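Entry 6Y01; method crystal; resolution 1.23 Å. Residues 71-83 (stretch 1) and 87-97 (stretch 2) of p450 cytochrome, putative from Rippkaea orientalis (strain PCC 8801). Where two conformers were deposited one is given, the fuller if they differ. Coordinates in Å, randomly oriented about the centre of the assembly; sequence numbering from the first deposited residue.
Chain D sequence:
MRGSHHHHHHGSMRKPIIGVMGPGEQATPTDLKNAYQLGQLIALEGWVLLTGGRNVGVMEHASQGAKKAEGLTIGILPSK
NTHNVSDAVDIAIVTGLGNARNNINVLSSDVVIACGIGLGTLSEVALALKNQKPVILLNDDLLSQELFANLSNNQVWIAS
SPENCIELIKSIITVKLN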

ATOM      1  N   GLY D  71     -14.562 -24.971  -5.990  1.00 27.92           N
ATOM      2  CA  GLY D  71     -13.226 -24.408  -5.990  1.00 26.87           C
ATOM      3  C   GLY D  71     -13.033 -23.428  -4.854  1.00 26.88           C
ATOM      4  O   GLY D  71     -13.991 -22.915  -4.274  1.00 29.26           O
ATOM      5  N   LEU D  72     -11.757 -23.137  -4.565  1.00 25.01           N
ATOM      6  CA  LEU D  72     -11.372 -22.125  -3.570  1.00 24.79           C
ATOM      7  C   LEU D  72     -11.336 -20.745  -4.223  1.00 23.00           C
ATOM      8  O   LEU D  72     -10.831 -20.603  -5.360  1.00 24.12           O
ATOM      9  CB  LEU D  72      -9.998 -22.457  -3.044  1.00 26.62           C
ATOM     10  CG  LEU D  72      -9.452 -21.544  -1.954  1.00 27.29           C
ATOM     11  CD1 LEU D  72     -10.255 -21.632  -0.673  1.00 28.95           C
ATOM     12  CD2 LEU D  72      -7.992 -21.880  -1.702  1.00 28.62           C
ATOM     13  N   THR D  73     -11.915 -19.805  -3.536  1.00 23.10           N
ATOM     14  CA  THR D  73     -11.962 -18.407  -3.979  1.00 22.60           C
ATOM     15  C   THR D  73     -11.270 -17.483  -2.987  1.00 23.46           C
ATOM     16  O   THR D  73     -11.485 -17.542  -1.801  1.00 23.62           O
ATOM     17  CB  THR D  73     -13.395 -17.955  -4.232  1.00 22.99           C
ATOM     18  OG1 THR D  73     -14.115 -18.094  -3.005  1.00 25.28           O
ATOM     19  CG2 THR D  73     -14.032 -18.774  -5.337  1.00 25.25           C
ATOM     20  N   ILE D  74     -10.458 -16.563  -3.541  1.00 22.85           N
ATOM     21  CA  ILE D  74      -9.727 -15.553  -2.758  1.00 22.75           C
ATOM     22  C   ILE D  74     -10.224 -14.185  -3.229  1.00 20.93           C
ATOM     23  O   ILE D  74     -10.342 -13.975  -4.465  1.00 22.74           O
ATOM     24  CB  ILE D  74      -8.219 -15.614  -3.029  1.00 25.42           C
ATOM     25  CG1 ILE D  74      -7.619 -17.006  -2.975  1.00 28.07           C
ATOM     26  CG2 ILE D  74      -7.501 -14.641  -2.078  1.00 26.91           C
ATOM     27  CD1 ILE D  74      -7.773 -17.734  -1.657  1.00 27.95           C
ATOM     28  N   GLY D  75     -10.527 -13.324  -2.270  1.00 20.22           N
ATOM     29  CA  GLY D  75     -10.902 -11.953  -2.627  1.00 21.04           C
ATOM     30  C   GLY D  75      -9.923 -10.976  -1.993  1.00 21.35           C
ATOM     31  O   GLY D  75      -9.651 -11.071  -0.814  1.00 22.81           O
ATOM     32  N   ILE D  76      -9.420 -10.045  -2.805  1.00 20.56           N
ATOM     33  CA  ILE D  76      -8.455  -8.998  -2.338  1.00 20.83           C
ATOM     34  C   ILE D  76      -9.270  -7.722  -2.207  1.00 20.15           C
ATOM     35  O   ILE D  76      -9.557  -7.074  -3.205  1.00 22.42           O
ATOM     36  CB  ILE D  76      -7.287  -8.822  -3.298  1.00 21.58           C
ATOM     37  CG1 ILE D  76      -6.620 -10.125  -3.676  1.00 23.81           C
ATOM     38  CG2 ILE D  76      -6.316  -7.847  -2.700  1.00 22.65           C
ATOM     39  CD1 ILE D  76      -6.088 -10.905  -2.519  1.00 24.73           C
ATOM     40  N   LEU D  77      -9.671  -7.414  -0.981  1.00 20.37           N
ATOM     41  CA  LEU D  77     -10.666  -6.375  -0.737  1.00 20.11           C
ATOM     42  C   LEU D  77      -9.982  -5.036  -0.578  1.00 20.44           C
ATOM     43  O   LEU D  77      -8.971  -4.925   0.138  1.00 21.09           O
ATOM     44  CB  LEU D  77     -11.468  -6.688   0.529  1.00 21.72           C
ATOM     45  CG  LEU D  77     -12.236  -8.034   0.518  1.00 25.38           C
ATOM     46  CD1 LEU D  77     -12.950  -8.144   1.790  1.00 27.03           C
ATOM     47  CD2 LEU D  77     -13.157  -8.101  -0.620  1.00 32.57           C
ATOM     48  N   PRO D  78     -10.576  -3.988  -1.155  1.00 20.79           N
ATOM     49  CA  PRO D  78     -10.008  -2.638  -1.017  1.00 21.04           C
ATOM     50  C   PRO D  78     -10.331  -1.957   0.306  1.00 21.76           C
ATOM     51  O   PRO D  78      -9.646  -1.039   0.722  1.00 22.96           O
ATOM     52  CB  PRO D  78     -10.648  -1.896  -2.202  1.00 22.93           C
ATOM     53  CG  PRO D  78     -11.997  -2.578  -2.388  1.00 23.68           C
ATOM     54  CD  PRO D  78     -11.706  -4.023  -2.084  1.00 22.89           C
ATOM     55  N   SER D  79     -11.404  -2.408   0.949  0.50 23.39           N
ATOM     56  CA  SER D  79     -11.914  -1.839   2.197  0.50 24.75           C
ATOM     57  C   SER D  79     -11.068  -2.269   3.407  0.50 23.56           C
ATOM     58  O   SER D  79     -10.219  -3.146   3.276  0.50 22.99           O
ATOM     59  CB  SER D  79     -13.372  -2.305   2.294  0.50 29.30           C
ATOM     60  OG  SER D  79     -13.834  -2.216   3.605  0.50 32.36           O
ATOM     61  N   LYS D  80     -11.372  -1.703   4.575  1.00 24.35           N
ATOM     62  CA  LYS D  80     -10.660  -2.064   5.813  1.00 25.71           C
ATOM     63  C   LYS D  80     -11.431  -3.092   6.625  1.00 24.65           C
ATOM     64  O   LYS D  80     -11.025  -3.382   7.726  1.00 26.37           O
ATOM     65  CB  LYS D  80     -10.325  -0.833   6.664  1.00 32.33           C
ATOM     66  CG  LYS D  80     -11.485   0.035   7.081  1.00 37.17           C
ATOM     67  CD  LYS D  80     -11.043   1.492   7.379  1.00 43.65           C
ATOM     68  N   ASN D  81     -12.502  -3.617   6.064  1.00 24.15           N
ATOM     69  CA  ASN D  81     -13.297  -4.653   6.783  1.00 25.42           C
ATOM     70  C   ASN D  81     -13.941  -5.564   5.752  1.00 23.91           C
ATOM     71  O   ASN D  81     -13.806  -5.382   4.548  1.00 24.56           O
ATOM     72  CB  ASN D  81     -14.288  -3.993   7.732  1.00 26.31           C
ATOM     73  CG  ASN D  81     -15.242  -3.089   6.985  1.00 29.28           C
ATOM     74  OD1 ASN D  81     -15.837  -3.523   6.009  1.00 29.17           O
ATOM     75  ND2 ASN D  81     -15.372  -1.826   7.392  1.00 33.99           N
ATOM     76  N   THR D  82     -14.677  -6.538   6.255  1.00 24.48           N
ATOM     77  CA  THR D  82     -15.391  -7.557   5.443  1.00 25.68           C
ATOM     78  C   THR D  82     -16.858  -7.240   5.253  1.00 28.17           C
ATOM     79  O   THR D  82     -17.615  -8.147   4.813  1.00 32.40           O
ATOM     80  CB  THR D  82     -15.182  -8.947   6.032  1.00 26.65           C
ATOM     81  OG1 THR D  82     -15.664  -8.963   7.389  1.00 28.46           O
ATOM     82  CG2 THR D  82     -13.727  -9.351   5.969  1.00 27.21           C
ATOM     83  N   HIS D  83     -17.285  -6.026   5.533  1.00 27.87           N
ATOM     84  CA  HIS D  83     -18.748  -5.740   5.565  1.00 31.29           C
ATOM     85  C   HIS D  83     -19.387  -6.031   4.214  1.00 35.22           C
ATOM     86  O   HIS D  83     -20.598  -6.333   4.180  1.00 38.48           O
ATOM     87  CB  HIS D  83     -19.044  -4.306   5.996  1.00 33.62           C
ATOM     88  CG  HIS D  83     -18.664  -4.015   7.400  1.00 33.45           C
ATOM     89  ND1 HIS D  83     -18.251  -5.006   8.282  1.00 37.63           N
ATOM     90  CD2 HIS D  83     -18.608  -2.854   8.082  1.00 32.62           C
ATOM     91  CE1 HIS D  83     -17.954  -4.463   9.451  1.00 34.67           C
ATOM     92  NE2 HIS D  83     -18.175  -3.150   9.364  1.00 36.49           N
ATOM     93  N   ASP D  87     -20.739 -14.169   0.145  1.00 30.58           N
ATOM     94  CA  ASP D  87     -20.622 -15.540   0.611  1.00 33.76           C
ATOM     95  C   ASP D  87     -19.839 -16.365  -0.374  1.00 28.92           C
ATOM     96  O   ASP D  87     -19.400 -17.423   0.014  1.00 33.09           O
ATOM     97  CB  ASP D  87     -22.022 -16.204   0.712  1.00 37.32           C
ATOM     98  CG  ASP D  87     -22.825 -15.750   1.914  1.00 47.05           C
ATOM     99  OD1 ASP D  87     -22.266 -15.066   2.814  1.00 53.04           O
ATOM    100  OD2 ASP D  87     -24.005 -16.136   1.979  1.00 58.82           O
ATOM    101  N   ALA D  88     -19.643 -15.916  -1.613  1.00 25.63           N
ATOM    102  CA  ALA D  88     -18.899 -16.733  -2.608  1.00 25.77           C
ATOM    103  C   ALA D  88     -17.371 -16.587  -2.512  1.00 24.88           C
ATOM    104  O   ALA D  88     -16.652 -17.322  -3.212  1.00 26.84           O
ATOM    105  CB  ALA D  88     -19.340 -16.411  -3.984  1.00 31.09           C
ATOM    106  N   VAL D  89     -16.913 -15.753  -1.578  1.00 23.68           N
ATOM    107  CA  VAL D  89     -15.468 -15.562  -1.332  1.00 24.40           C
ATOM    108  C   VAL D  89     -15.085 -16.376  -0.121  1.00 24.24           C
ATOM    109  O   VAL D  89     -15.601 -16.082   0.988  1.00 26.88           O
ATOM    110  CB  VAL D  89     -15.146 -14.082  -1.073  1.00 25.75           C
ATOM    111  CG1 VAL D  89     -13.660 -13.918  -0.604  1.00 26.33           C
ATOM    112  CG2 VAL D  89     -15.493 -13.229  -2.296  1.00 28.55           C
ATOM    113  N   ASP D  90     -14.192 -17.339  -0.263  1.00 22.89           N
ATOM    114  CA  ASP D  90     -13.778 -18.206   0.886  1.00 24.42           C
ATOM    115  C   ASP D  90     -12.746 -17.502   1.783  1.00 24.97           C
ATOM    116  O   ASP D  90     -12.816 -17.614   3.009  1.00 26.58           O
ATOM    117  CB  ASP D  90     -13.136 -19.492   0.391  1.00 25.08           C
ATOM    118  CG  ASP D  90     -14.085 -20.391  -0.360  1.00 28.74           C
ATOM    119  OD1 ASP D  90     -15.273 -20.473   0.045  1.00 31.34           O
ATOM    120  OD2 ASP D  90     -13.684 -20.961  -1.401  1.00 29.21           O
ATOM    121  N   ILE D  91     -11.795 -16.791   1.147  1.00 23.84           N
ATOM    122  CA  ILE D  91     -10.680 -16.156   1.870  1.00 23.37           C
ATOM    123  C   ILE D  91     -10.686 -14.664   1.535  1.00 21.12           C
ATOM    124  O   ILE D  91     -10.471 -14.314   0.389  1.00 24.06           O
ATOM    125  CB  ILE D  91      -9.327 -16.787   1.463  1.00 24.54           C
ATOM    126  CG1 ILE D  91      -9.291 -18.302   1.705  1.00 25.96           C
ATOM    127  CG2 ILE D  91      -8.156 -16.045   2.154  1.00 25.41           C
ATOM    128  CD1 ILE D  91      -9.427 -18.683   3.133  1.00 29.24           C
ATOM    129  N   ALA D  92     -11.033 -13.865   2.503  1.00 21.75           N
ATOM    130  CA  ALA D  92     -11.099 -12.400   2.367  1.00 21.88           C
ATOM    131  C   ALA D  92      -9.791 -11.793   2.864  1.00 22.57           C
ATOM    132  O   ALA D  92      -9.540 -11.730   4.072  1.00 23.31           O
ATOM    133  CB  ALA D  92     -12.276 -11.873   3.139  1.00 24.51           C
ATOM    134  N   ILE D  93      -8.990 -11.311   1.906  1.00 21.34           N
ATOM    135  CA  ILE D  93      -7.763 -10.568   2.248  1.00 21.34           C
ATOM    136  C   ILE D  93      -8.173  -9.104   2.314  1.00 20.71           C
ATOM    137  O   ILE D  93      -8.556  -8.533   1.299  1.00 23.26           O
ATOM    138  CB  ILE D  93      -6.674 -10.811   1.203  1.00 22.10           C
ATOM    139  CG1 ILE D  93      -6.380 -12.282   1.000  1.00 23.19           C
ATOM    140  CG2 ILE D  93      -5.401 -10.006   1.527  1.00 22.92           C
ATOM    141  CD1 ILE D  93      -5.931 -13.002   2.225  1.00 23.93           C
ATOM    142  N   VAL D  94      -8.113  -8.544   3.502  1.00 19.91           N
ATOM    143  CA  VAL D  94      -8.635  -7.191   3.767  1.00 20.32           C
ATOM    144  C   VAL D  94      -7.419  -6.237   3.706  1.00 20.23           C
ATOM    145  O   VAL D  94      -6.540  -6.384   4.516  1.00 20.90           O
ATOM    146  CB  VAL D  94      -9.311  -7.092   5.129  1.00 20.74           C
ATOM    147  CG1 VAL D  94      -9.845  -5.702   5.398  1.00 22.59           C
ATOM    148  CG2 VAL D  94     -10.432  -8.160   5.222  1.00 22.29           C
ATOM    149  N   THR D  95      -7.400  -5.367   2.697  1.00 20.11           N
ATOM    150  CA  THR D  95      -6.152  -4.589   2.476  1.00 21.02           C
ATOM    151  C   THR D  95      -6.224  -3.200   3.084  1.00 20.27           C
ATOM    152  O   THR D  95      -5.147  -2.686   3.394  1.00 22.27           O
ATOM    153  CB  THR D  95      -5.784  -4.507   1.000  1.00 21.82           C
ATOM    154  OG1 THR D  95      -6.612  -3.605   0.305  1.00 21.19           O
ATOM    155  CG2 THR D  95      -5.711  -5.869   0.355  1.00 22.39           C
ATOM    156  N   GLY D  96      -7.356  -2.553   3.106  1.00 21.08           N
ATOM    157  CA  GLY D  96      -7.476  -1.168   3.506  1.00 21.85           C
ATOM    158  C   GLY D  96      -6.715  -0.232   2.537  1.00 21.44           C
ATOM    159  O   GLY D  96      -6.375   0.865   2.958  1.00 23.35           O
ATOM    160  N   LEU D  97      -6.471  -0.663   1.301  1.00 21.13           N
ATOM    161  CA  LEU D  97      -5.650   0.119   0.363  1.00 21.14           C
ATOM    162  C   LEU D  97      -6.453   0.779  -0.742  1.00 20.87           C
ATOM    163  O   LEU D  97      -5.851   1.482  -1.569  1.00 21.84           O
ATOM    164  CB  LEU D  97      -4.636  -0.806  -0.294  1.00 23.46           C
ATOM    165  CG  LEU D  97      -3.676  -1.544   0.619  1.00 26.02           C
ATOM    166  CD1 LEU D  97      -2.845  -2.476  -0.254  1.00 30.02           C
ATOM    167  CD2 LEU D  97      -2.797  -0.625   1.405  1.00 27.34           C
TER

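Thr73 and Asp90 are joined by a reciprocal set of hydrogen bonds. The hydroxyl of Thr73 works in both directions at once. Its OG1 donates to Ala88 O at 2.7 Å and accepts from Asp90 N at 2.8 Å. Asp90 answers with its carboxylate: Thr73 N donates to Asp90 OD2 at 3.0 Å. Asp90 N also makes a weak hydrogen bond to Thr73 O, at 3.1 Å. The side chain of each residue thus bonds the backbone of the other stretch. The CA-to-CB bond of Asp90 points toward stretch 1, with chi1 in the m well. Its OD1 and OD2 are also hydrogen-bonded elsewhere in the structure.

From here the backbones run as neighbouring parallel strands through Ile74 to Leu77 and Ile91 to Val94. Their axes approach to 4.8 Å and their directions differ by 18°. Ile74 pairs with Ile91, Gly75 with Ala92, Ile76 with Ile93 and Leu77 with Val94. Alternate residues of stretch 1 supply the main-chain bonds, as expected for parallel strands. Ile91 N donates to Thr73 O at 3.1 Å. Gly75 N donates to Ile91 O at 2.8 Å, and Ile93 N returns a bond to Gly75 O at 2.8 Å. Leu77 N then donates to Ile93 O, also at 2.8 Å. The bonds from Gly75 N and Leu77 N are nearly straight, at 174° and 171°. Ile74 CA lies 3.5 Å from Ile91 O and adds a CA-H...O contact.

One face of the sheet carries four isoleucines: Ile74, Ile76, Ile91 and Ile93. All four have chi1 and chi2 in the m well. The same contact repeats along the strands. Ile74 CD1 sits 3.6 Å from Ile91 CB, and Ile76 CD1 sits 3.8 Å from Ile93 CB. Ile74 CG2 also meets Ile93 CG1 at 4.0 Å, so the packing links successive pairs.

The other face carries Leu77, Ala92 and Val94; Gly75 has no side chain, and a CB there would point to this face. Gly75 leaves room for Val89, whose CG1 lies 3.6 Å from Gly75 N. A CB on Gly75 would fall only 3.1 Å from Val89 CG1, which is tight. Leu77 CD1 touches Ala92 CB at 4.0 Å and Val94 CG2 at 4.3 Å. Further along, Thr82 CG2 reaches Val94 CG2 at 3.6 Å. The backbone after Leu77 bends over Val94, and Val94 CG1 lies 3.3 Å from Ser79 O.

A second threonine closes the far end. Thr95 N donates to Leu77 O at 3.0 Å, and Thr95 OG1 donates to the same Leu77 O at 2.7 Å. One carbonyl therefore receives both bonds. Within stretch 2, Thr95 OG1 also accepts from Leu97 N at 3.1 Å. Gly96 N donates to Ser79 O at 2.9 Å. Gly96 has a positive phi of 64°, a conformation that favours glycine.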